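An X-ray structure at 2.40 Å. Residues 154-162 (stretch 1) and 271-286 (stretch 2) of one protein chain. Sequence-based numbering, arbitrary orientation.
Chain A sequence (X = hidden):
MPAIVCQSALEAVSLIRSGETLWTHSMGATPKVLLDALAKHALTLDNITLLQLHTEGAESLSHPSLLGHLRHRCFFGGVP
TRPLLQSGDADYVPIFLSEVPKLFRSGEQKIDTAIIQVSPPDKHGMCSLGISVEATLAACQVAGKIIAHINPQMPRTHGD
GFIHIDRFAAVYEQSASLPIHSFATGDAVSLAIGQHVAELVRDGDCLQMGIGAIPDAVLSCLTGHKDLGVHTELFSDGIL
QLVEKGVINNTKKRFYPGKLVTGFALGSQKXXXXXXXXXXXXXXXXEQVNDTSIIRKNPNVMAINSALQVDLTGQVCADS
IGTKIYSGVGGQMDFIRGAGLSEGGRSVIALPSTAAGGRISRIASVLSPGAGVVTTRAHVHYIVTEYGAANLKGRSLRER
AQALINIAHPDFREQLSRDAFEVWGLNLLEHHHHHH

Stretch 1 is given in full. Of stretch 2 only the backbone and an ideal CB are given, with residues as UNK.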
# COMPACT_ATOMS: atom_id res chain seq x y z
N MSE A 154 34.29 -3.78 10.95
CA MSE A 154 33.16 -3.09 10.36
C MSE A 154 33.65 -2.11 9.31
O MSE A 154 34.46 -1.22 9.59
CB MSE A 154 32.37 -2.33 11.44
CG MSE A 154 31.06 -1.73 10.95
SE MSE A 154 29.82 -3.05 10.22
CE MSE A 154 28.74 -3.45 11.77
N PRO A 155 33.21 -2.29 8.05
CA PRO A 155 33.64 -1.38 7.00
C PRO A 155 33.08 0.04 7.21
O PRO A 155 31.99 0.21 7.76
CB PRO A 155 33.13 -2.06 5.73
CG PRO A 155 31.96 -2.88 6.19
CD PRO A 155 32.42 -3.41 7.51
N ARG A 156 33.85 1.04 6.79
CA ARG A 156 33.48 2.46 6.91
C ARG A 156 32.64 2.85 5.70
O ARG A 156 33.14 3.50 4.78
CB ARG A 156 34.75 3.30 6.95
CG ARG A 156 34.57 4.80 7.14
CD ARG A 156 35.93 5.42 7.33
NE ARG A 156 35.89 6.80 7.79
CZ ARG A 156 36.02 7.86 6.99
NH1 ARG A 156 36.17 7.69 5.68
NH2 ARG A 156 36.00 9.09 7.51
N THR A 157 31.37 2.47 5.71
CA THR A 157 30.46 2.74 4.61
C THR A 157 30.16 4.22 4.38
O THR A 157 30.15 5.01 5.32
CB THR A 157 29.10 2.01 4.79
OG1 THR A 157 28.46 2.47 5.99
CG2 THR A 157 29.30 0.50 4.88
N HIS A 158 29.91 4.59 3.12
CA HIS A 158 29.58 5.97 2.81
C HIS A 158 28.08 6.16 2.84
O HIS A 158 27.32 5.22 2.62
CB HIS A 158 30.11 6.38 1.44
CG HIS A 158 31.56 6.73 1.45
ND1 HIS A 158 32.05 7.86 0.83
CD2 HIS A 158 32.62 6.12 2.02
CE1 HIS A 158 33.36 7.93 1.02
NE2 HIS A 158 33.73 6.88 1.74
N GLY A 159 27.65 7.39 3.11
CA GLY A 159 26.23 7.69 3.20
C GLY A 159 25.87 8.29 4.55
O GLY A 159 26.62 9.10 5.09
N ASP A 160 24.73 7.89 5.12
CA ASP A 160 24.32 8.44 6.40
C ASP A 160 24.71 7.64 7.64
O ASP A 160 24.23 7.93 8.73
CB ASP A 160 22.81 8.65 6.43
CG ASP A 160 22.29 9.27 5.14
OD1 ASP A 160 22.92 10.23 4.64
OD2 ASP A 160 21.24 8.79 4.66
N GLY A 161 25.58 6.66 7.49
CA GLY A 161 25.97 5.86 8.64
C GLY A 161 26.97 6.48 9.60
O GLY A 161 27.37 5.82 10.56
N PHE A 162 27.38 7.72 9.38
CA PHE A 162 28.36 8.36 10.25
C PHE A 162 27.78 8.93 11.55
O PHE A 162 26.70 9.51 11.56
CB PHE A 162 29.09 9.46 9.48
CG PHE A 162 30.02 8.93 8.45
CD1 PHE A 162 31.20 8.29 8.83
CD2 PHE A 162 29.70 8.97 7.10
CE1 PHE A 162 32.03 7.70 7.89
CE2 PHE A 162 30.52 8.38 6.15
CZ PHE A 162 31.69 7.75 6.55
N UNK A 271 32.52 -8.69 -0.35
CA UNK A 271 31.51 -7.65 -0.45
C UNK A 271 31.81 -6.55 0.56
O UNK A 271 31.85 -5.37 0.20
CB UNK A 271 30.11 -8.23 -0.23
N UNK A 272 32.03 -6.94 1.81
CA UNK A 272 32.30 -5.96 2.85
C UNK A 272 33.56 -5.18 2.52
O UNK A 272 33.78 -4.05 2.99
CB UNK A 272 32.43 -6.64 4.21
N UNK A 273 34.39 -5.79 1.69
CA UNK A 273 35.64 -5.19 1.30
C UNK A 273 35.41 -4.16 0.22
O UNK A 273 36.11 -3.15 0.12
CB UNK A 273 36.63 -6.26 0.83
N UNK A 274 34.41 -4.44 -0.59
CA UNK A 274 34.06 -3.58 -1.70
C UNK A 274 33.33 -2.36 -1.19
O UNK A 274 33.59 -1.24 -1.63
CB UNK A 274 33.21 -4.33 -2.73
N UNK A 275 32.42 -2.54 -0.24
CA UNK A 275 31.68 -1.40 0.27
C UNK A 275 32.52 -0.57 1.22
O UNK A 275 32.26 0.62 1.41
CB UNK A 275 30.40 -1.87 0.97
N UNK A 276 33.55 -1.18 1.79
CA UNK A 276 34.40 -0.47 2.74
C UNK A 276 35.01 0.83 2.22
O UNK A 276 35.87 0.83 1.36
CB UNK A 276 35.53 -1.40 3.19
N UNK A 277 34.52 1.95 2.75
CA UNK A 277 35.01 3.26 2.38
C UNK A 277 34.98 3.47 0.87
O UNK A 277 35.89 4.07 0.32
CB UNK A 277 36.43 3.46 2.91
N UNK A 278 33.93 2.98 0.22
CA UNK A 278 33.77 3.10 -1.23
C UNK A 278 32.82 4.22 -1.63
O UNK A 278 31.60 4.09 -1.49
CB UNK A 278 33.27 1.78 -1.81
N UNK A 279 33.36 5.33 -2.17
CA UNK A 279 32.57 6.49 -2.59
C UNK A 279 31.42 6.14 -3.53
O UNK A 279 30.42 6.86 -3.58
CB UNK A 279 33.48 7.51 -3.27
N UNK A 280 31.56 5.05 -4.27
CA UNK A 280 30.52 4.66 -5.21
C UNK A 280 29.33 3.93 -4.57
O UNK A 280 28.29 3.79 -5.20
CB UNK A 280 31.13 3.77 -6.29
N UNK A 281 29.49 3.49 -3.32
CA UNK A 281 28.41 2.79 -2.63
C UNK A 281 27.86 3.63 -1.49
O UNK A 281 28.57 3.99 -0.55
CB UNK A 281 28.90 1.44 -2.10
N UNK A 282 26.58 3.95 -1.58
CA UNK A 282 25.94 4.76 -0.57
C UNK A 282 24.85 4.04 0.23
O UNK A 282 23.83 3.60 -0.32
CB UNK A 282 25.34 6.00 -1.24
N UNK A 283 25.10 3.91 1.52
CA UNK A 283 24.18 3.28 2.44
C UNK A 283 23.35 4.43 2.97
O UNK A 283 23.82 5.27 3.73
CB UNK A 283 24.89 2.50 3.55
N UNK A 284 22.10 4.43 2.57
CA UNK A 284 21.17 5.48 2.94
C UNK A 284 20.14 4.99 3.94
O UNK A 284 19.88 3.79 4.02
CB UNK A 284 20.47 6.03 1.70
N UNK A 285 19.55 5.93 4.67
CA UNK A 285 18.52 5.67 5.67
C UNK A 285 17.26 5.11 5.03
O UNK A 285 16.74 5.70 4.08
CB UNK A 285 18.19 6.95 6.44
N UNK A 286 16.76 3.98 5.53
CA UNK A 286 15.56 3.36 4.97
C UNK A 286 14.38 4.31 4.82
O UNK A 286 13.52 4.10 3.97
CB UNK A 286 15.14 2.18 5.85

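Positions 271 to 275 have helical backbone angles. At 271, CB finds nothing of stretch 1 within 5.5 Å, so any good helix former would serve; it is Leu271. At 272, CB lies sideways to stretch 1, 4.3 Å from Pro155 CG. An apolar or aromatic residue would suit, since its first carbon can rest on the proline ring while the rest leads elsewhere. Tyr272 does this: its CB packs on Pro155 CG at 4.3 Å, and its end leads away. Positions 273 and 274 receive no guidance from stretch 1, and polar or aromatic residues alike would fit; they are Asp273 and Tyr274.

At 275, CB is 4.7 Å from Thr157 CG2 and also near Pro155, with carbon as the neighbouring surface. A compact aliphatic side chain is expected. In Val275, CG2 lies 4.1 Å from both Pro155 CG and Thr157 CG2.

Position 276 leaves the helical angles. Its CB sits 3.6 Å from Pro155 CB and 4.7 Å from Arg156 N, a backbone donor within reach of a short acceptor: Asp, Asn, Ser or Thr could answer. Asp276, with chi1 t, brings its end nearer, and Arg156 N donates to Asp276 OD1 at 2.7 Å.

Position 277 has phi/psi of 53/39, the left-handed region, in a type II turn from 275 to 278. Gly, Asn or Asp tolerate this best. CB is 4.5 Å from His158 NE2, and the arginine guanidinium is close by, so a carboxylate is the most attractive choice. Asp277 OD1 accepts from His158 NE2 at 2.8 Å and forms a salt bridge with Arg156 NH1 at 3.4 Å, the latter a weak hydrogen bond. One oxygen thus serves both side chains.

At 278, CB points away, and a type I turn starts here; Asp, Asn or Ser could bind its backbone. Asn278 does so through OD1, which accepts from the backbone N of position 280 at 2.9 Å, while its ND2 donates to Tyr274 O at 2.9 Å. At 279, phi near -52° in the turn admits proline, and CA lies over the imidazole. Pro279 makes a CH-pi contact, its CA 4.0 Å from the His158 ring centroid. Position 280 points away and could be many things; it is Ala280.

Strand angles begin at 281, whose CB is distant; beta-branched residues suit, and it is Val281. At 282, CB is 4.4 Å from His158 O and 4.8 Å from Gly159 CA, so a branched aliphatic chain could reach the carbon atoms of that backbone and of the histidine. Ile282 does, CD1 3.6 Å from His158 CB.

At 283, CB is 4.3 Å from Thr157 OG1, and the threonine methyl invites an apolar or aromatic group. Phe283 places its ring face under Thr157 CG2, 3.8 Å from the centroid.

At 284, CB points away but lies 4.1 Å from Asp160 OD2; a long flexible chain can pass by. Selenomethionine Met284 does, CG 3.6 Å from Asp160 OD2. Position 285 precedes a helix, favouring Asp, Ser, Thr or Asn; Asp285 caps it. Position 286, out of reach, is Ile286.

Stretch 2, residues 271-286: LYDYVDDNPAVIFMDI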
# COMPACT_ATOMS: atom_id res chain seq x y z
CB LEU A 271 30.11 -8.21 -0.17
CG LEU A 271 28.93 -7.27 -0.42
CD1 LEU A 271 28.86 -6.93 -1.90
CD2 LEU A 271 27.61 -7.93 0.01
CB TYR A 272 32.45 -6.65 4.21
CG TYR A 272 31.26 -7.49 4.61
CD1 TYR A 272 29.97 -7.13 4.24
CD2 TYR A 272 31.43 -8.65 5.37
CE1 TYR A 272 28.87 -7.90 4.63
CE2 TYR A 272 30.34 -9.42 5.77
CZ TYR A 272 29.06 -9.04 5.39
OH TYR A 272 27.96 -9.79 5.74
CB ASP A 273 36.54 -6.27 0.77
CG ASP A 273 37.95 -6.03 1.10
OD1 ASP A 273 38.46 -4.94 0.74
OD2 ASP A 273 38.54 -6.93 1.74
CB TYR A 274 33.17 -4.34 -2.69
CG TYR A 274 32.55 -3.48 -3.77
CD1 TYR A 274 33.35 -2.82 -4.71
CD2 TYR A 274 31.17 -3.31 -3.84
CE1 TYR A 274 32.78 -2.00 -5.68
CE2 TYR A 274 30.60 -2.48 -4.81
CZ TYR A 274 31.41 -1.83 -5.73
OH TYR A 274 30.85 -0.97 -6.65
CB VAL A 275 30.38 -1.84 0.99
CG1 VAL A 275 29.62 -2.81 0.10
CG2 VAL A 275 30.68 -2.46 2.33
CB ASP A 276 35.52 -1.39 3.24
CG ASP A 276 36.29 -0.77 4.39
OD1 ASP A 276 35.72 0.11 5.07
OD2 ASP A 276 37.45 -1.17 4.62
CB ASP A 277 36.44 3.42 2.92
CG ASP A 277 36.89 4.88 3.00
OD1 ASP A 277 36.04 5.78 2.85
OD2 ASP A 277 38.10 5.11 3.24
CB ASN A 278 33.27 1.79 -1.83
CG ASN A 278 33.39 1.74 -3.34
OD1 ASN A 278 33.39 2.77 -4.01
ND2 ASN A 278 33.49 0.53 -3.89
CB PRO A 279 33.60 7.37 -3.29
CG PRO A 279 34.86 7.03 -2.63
CD PRO A 279 34.78 5.53 -2.49
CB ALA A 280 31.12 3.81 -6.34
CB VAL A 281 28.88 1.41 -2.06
CG1 VAL A 281 27.69 0.65 -1.48
CG2 VAL A 281 29.55 0.58 -3.15
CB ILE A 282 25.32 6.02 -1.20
CG1 ILE A 282 26.42 6.84 -1.87
CG2 ILE A 282 24.58 6.83 -0.14
CD1 ILE A 282 27.53 7.29 -0.93
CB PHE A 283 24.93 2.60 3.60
CG PHE A 283 25.58 1.31 3.22
CD1 PHE A 283 26.70 1.29 2.40
CD2 PHE A 283 25.04 0.09 3.64
CE1 PHE A 283 27.27 0.09 2.00
CE2 PHE A 283 25.60 -1.11 3.24
CZ PHE A 283 26.72 -1.12 2.43
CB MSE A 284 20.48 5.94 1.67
CG MSE A 284 19.69 7.21 1.76
SE MSE A 284 19.08 7.56 -0.03
CE MSE A 284 20.69 8.40 -0.68
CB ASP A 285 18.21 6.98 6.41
CG ASP A 285 16.97 6.89 7.30
OD1 ASP A 285 16.52 5.76 7.62
OD2 ASP A 285 16.45 7.95 7.69
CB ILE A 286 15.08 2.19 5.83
CG1 ILE A 286 15.01 2.64 7.28
CG2 ILE A 286 15.99 1.00 5.66
CD1 ILE A 286 14.36 1.65 8.17
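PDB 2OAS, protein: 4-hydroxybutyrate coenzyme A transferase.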